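Farnesyl pyrophosphate synthase (Pseudomonas aeruginosa, PDB 3ZL6) probably catalyses the condensation of allylic diphosphates with isopentenyl diphosphate to build farnesyl diphosphate. Local coordinates at residues A70-L75 against A119-V124. Sequence-based numbering, arbitrary orientation.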
ATOM      1  N   ALA B  70      -0.200  -2.470 -15.827  1.00 13.61           N
ATOM      2  CA  ALA B  70      -1.479  -1.814 -16.118  1.00 14.47           C
ATOM      3  C   ALA B  70      -2.457  -1.967 -14.944  1.00 14.18           C
ATOM      4  O   ALA B  70      -3.104  -1.030 -14.534  1.00 13.34           O
ATOM      5  CB  ALA B  70      -2.112  -2.371 -17.389  1.00 14.23           C
ATOM      6  N   CYS B  71      -2.581  -3.185 -14.433  1.00 14.78           N
ATOM      7  CA  CYS B  71      -3.507  -3.404 -13.291  1.00 13.42           C
ATOM      8  C   CYS B  71      -3.025  -2.590 -12.100  1.00 12.09           C
ATOM      9  O   CYS B  71      -3.767  -1.941 -11.436  1.00 12.45           O
ATOM     10  CB  CYS B  71      -3.548  -4.873 -12.937  1.00 14.01           C
ATOM     11  SG  CYS B  71      -4.439  -5.951 -14.044  1.00 17.86           S
ATOM     12  N   ALA B  72      -1.729  -2.628 -11.824  1.00 12.81           N
ATOM     13  CA  ALA B  72      -1.212  -1.996 -10.605  1.00 12.32           C
ATOM     14  C   ALA B  72      -1.418  -0.482 -10.627  1.00 13.56           C
ATOM     15  O   ALA B  72      -1.878   0.134  -9.628  1.00 12.65           O
ATOM     16  CB  ALA B  72       0.252  -2.340 -10.454  1.00 13.72           C
ATOM     17  N   VAL B  73      -1.136   0.147 -11.778  1.00 12.75           N
ATOM     18  CA  VAL B  73      -1.359   1.602 -11.828  1.00 13.73           C
ATOM     19  C   VAL B  73      -2.825   1.973 -11.733  1.00 12.84           C
ATOM     20  O   VAL B  73      -3.164   2.984 -11.060  1.00 14.30           O
ATOM     21  CB  VAL B  73      -0.641   2.322 -13.017  1.00 14.14           C
ATOM     22  CG1 VAL B  73       0.858   2.151 -12.862  1.00 14.93           C
ATOM     23  CG2 VAL B  73      -1.133   1.811 -14.372  1.00 14.91           C
ATOM     24  N   GLU B  74      -3.705   1.149 -12.287  1.00 10.81           N
ATOM     25  CA  GLU B  74      -5.103   1.451 -12.210  1.00 11.86           C
ATOM     26  C   GLU B  74      -5.628   1.255 -10.802  1.00 11.72           C
ATOM     27  O   GLU B  74      -6.474   1.989 -10.356  1.00 11.25           O
ATOM     28  CB  GLU B  74      -5.949   0.650 -13.204  1.00 11.68           C
ATOM     29  CG  GLU B  74      -7.393   1.137 -13.341  1.00 12.83           C
ATOM     30  CD  GLU B  74      -7.518   2.521 -13.920  1.00 15.21           C
ATOM     31  OE1 GLU B  74      -6.529   3.049 -14.505  1.00 17.28           O
ATOM     32  OE2 GLU B  74      -8.625   3.097 -13.828  1.00 15.25           O
ATOM     33  N   LEU B  75      -5.094   0.256 -10.084  1.00 12.15           N
ATOM     34  CA  LEU B  75      -5.479   0.006  -8.697  1.00 11.57           C
ATOM     35  C   LEU B  75      -5.059   1.145  -7.795  1.00 12.15           C
ATOM     36  O   LEU B  75      -5.848   1.581  -6.932  1.00 12.34           O
ATOM     37  CB  LEU B  75      -4.876  -1.316  -8.207  1.00 11.84           C
ATOM     38  CG  LEU B  75      -5.553  -2.547  -8.826  1.00 13.03           C
ATOM     39  CD1 LEU B  75      -4.665  -3.737  -8.662  1.00 14.78           C
ATOM     40  CD2 LEU B  75      -6.927  -2.804  -8.159  1.00 12.43           C
ATOM     41  N   ALA B 119      -2.857  -2.262  -1.296  1.00  9.40           N
ATOM     42  CA  ALA B 119      -2.115  -3.458  -1.086  1.00  9.62           C
ATOM     43  C   ALA B 119      -2.079  -4.359  -2.325  1.00 10.51           C
ATOM     44  O   ALA B 119      -1.064  -4.940  -2.648  1.00 10.63           O
ATOM     45  CB  ALA B 119      -2.703  -4.245   0.092  1.00  9.85           C
ATOM     46  N   LEU B 120      -3.225  -4.515  -2.958  1.00 11.08           N
ATOM     47  CA  LEU B 120      -3.368  -5.412  -4.064  1.00 12.63           C
ATOM     48  C   LEU B 120      -2.533  -4.915  -5.220  1.00 11.71           C
ATOM     49  O   LEU B 120      -2.045  -5.737  -6.023  1.00 12.17           O
ATOM     50  CB  LEU B 120      -4.823  -5.503  -4.456  1.00 11.12           C
ATOM     51  CG  LEU B 120      -5.204  -6.389  -5.600  1.00 12.39           C
ATOM     52  CD1 LEU B 120      -4.802  -7.851  -5.235  1.00 12.17           C
ATOM     53  CD2 LEU B 120      -6.718  -6.303  -5.814  1.00 11.82           C
ATOM     54  N   ALA B 121      -2.337  -3.602  -5.327  1.00 11.63           N
ATOM     55  CA  ALA B 121      -1.517  -3.091  -6.453  1.00 11.35           C
ATOM     56  C   ALA B 121      -0.105  -3.660  -6.307  1.00 12.96           C
ATOM     57  O   ALA B 121       0.547  -4.069  -7.288  1.00 15.11           O
ATOM     58  CB  ALA B 121      -1.463  -1.542  -6.489  1.00 11.19           C
ATOM     59  N   PHE B 122       0.378  -3.642  -5.081  1.00 13.17           N
ATOM     60  CA  PHE B 122       1.707  -4.201  -4.784  1.00 13.52           C
ATOM     61  C   PHE B 122       1.740  -5.729  -4.909  1.00 13.22           C
ATOM     62  O   PHE B 122       2.677  -6.306  -5.424  1.00 15.90           O
ATOM     63  CB  PHE B 122       2.210  -3.631  -3.487  1.00 15.37           C
ATOM     64  CG  PHE B 122       2.388  -2.145  -3.579  1.00 16.46           C
ATOM     65  CD1 PHE B 122       3.363  -1.622  -4.360  1.00 17.32           C
ATOM     66  CD2 PHE B 122       1.584  -1.271  -2.853  1.00 15.74           C
ATOM     67  CE1 PHE B 122       3.552  -0.220  -4.445  1.00 18.95           C
ATOM     68  CE2 PHE B 122       1.742   0.093  -2.971  1.00 17.31           C
ATOM     69  CZ  PHE B 122       2.715   0.610  -3.796  1.00 17.42           C
ATOM     70  N   GLU B 123       0.678  -6.390  -4.469  1.00 13.58           N
ATOM     71  CA  GLU B 123       0.594  -7.820  -4.614  1.00 14.12           C
ATOM     72  C   GLU B 123       0.744  -8.232  -6.071  1.00 16.02           C
ATOM     73  O   GLU B 123       1.492  -9.118  -6.384  1.00 16.16           O
ATOM     74  CB  GLU B 123      -0.745  -8.327  -4.080  1.00 14.58           C
ATOM     75  CG  GLU B 123      -0.860  -9.832  -4.160  1.00 15.05           C
ATOM     76  CD  GLU B 123      -2.181 -10.356  -3.645  1.00 18.82           C
ATOM     77  OE1 GLU B 123      -2.815  -9.710  -2.781  1.00 17.39           O
ATOM     78  OE2 GLU B 123      -2.554 -11.447  -4.119  1.00 18.84           O
ATOM     79  N   VAL B 124       0.050  -7.557  -6.967  1.00 14.98           N
ATOM     80  CA  VAL B 124       0.086  -7.955  -8.364  1.00 16.91           C
ATOM     81  C   VAL B 124       1.438  -7.815  -9.030  1.00 16.21           C
ATOM     82  O   VAL B 124       1.811  -8.626  -9.847  1.00 15.75           O
ATOM     83  CB  VAL B 124      -1.032  -7.347  -9.234  1.00 17.36           C
ATOM     84  CG1 VAL B 124      -2.418  -7.685  -8.664  1.00 18.34           C
ATOM     85  CG2 VAL B 124      -0.841  -5.903  -9.449  1.00 20.94           C
TER
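L120 and L75 open the contact along one margin of two nearly antiparallel helices; the axes of the two short segments approach to 8.3 Å at 168°. L120 carries its CG anti to the backbone N (chi1 180°), beside its carbonyl carbon, and this CG lies 4.1 Å from CD1 of L75. The next residue, A121, sits at the closest backbone approach, its CA only 4.3 Å from CA of A72. Its methyl has two partners on the other helix: CB is 3.6 Å from the carbonyl O of A72 and 3.8 Å from CB of L75. The approach is reciprocated, for CB of A72 rests 3.6 Å from the carbonyl O of A121, a pair of methyl-to-carbonyl contacts that small residues on both helices make possible. L75 also reaches over the backbone of A121. With CG anti to the carbonyl carbon (chi1 -72°), its CD1 comes within 3.9 Å of CA of A121, while the same methyl also touches L120. V124 finishes the row: its CG2 meets CB of A72 at 3.9 Å and has a looser contact with CD1 of L75. No hydrogen bond crosses the interface, so close apolar packing joins the helices.

This is close antiparallel helix packing with alanines at the nearest point, in the all-helical fold of the polyprenyl synthetase family, between helices 67-85 and 107-126. L21 and F22, in a loop, cover L75 and L120, while L18 of helix 2-19 also touches L75; L145 of helix 135-149 packs on A72. Turned away from helix 67-85, F122 stacks its ring on F122 of the second subunit, so helix 107-126 packs on its own chain through one face and forms part of the dimer interface through another.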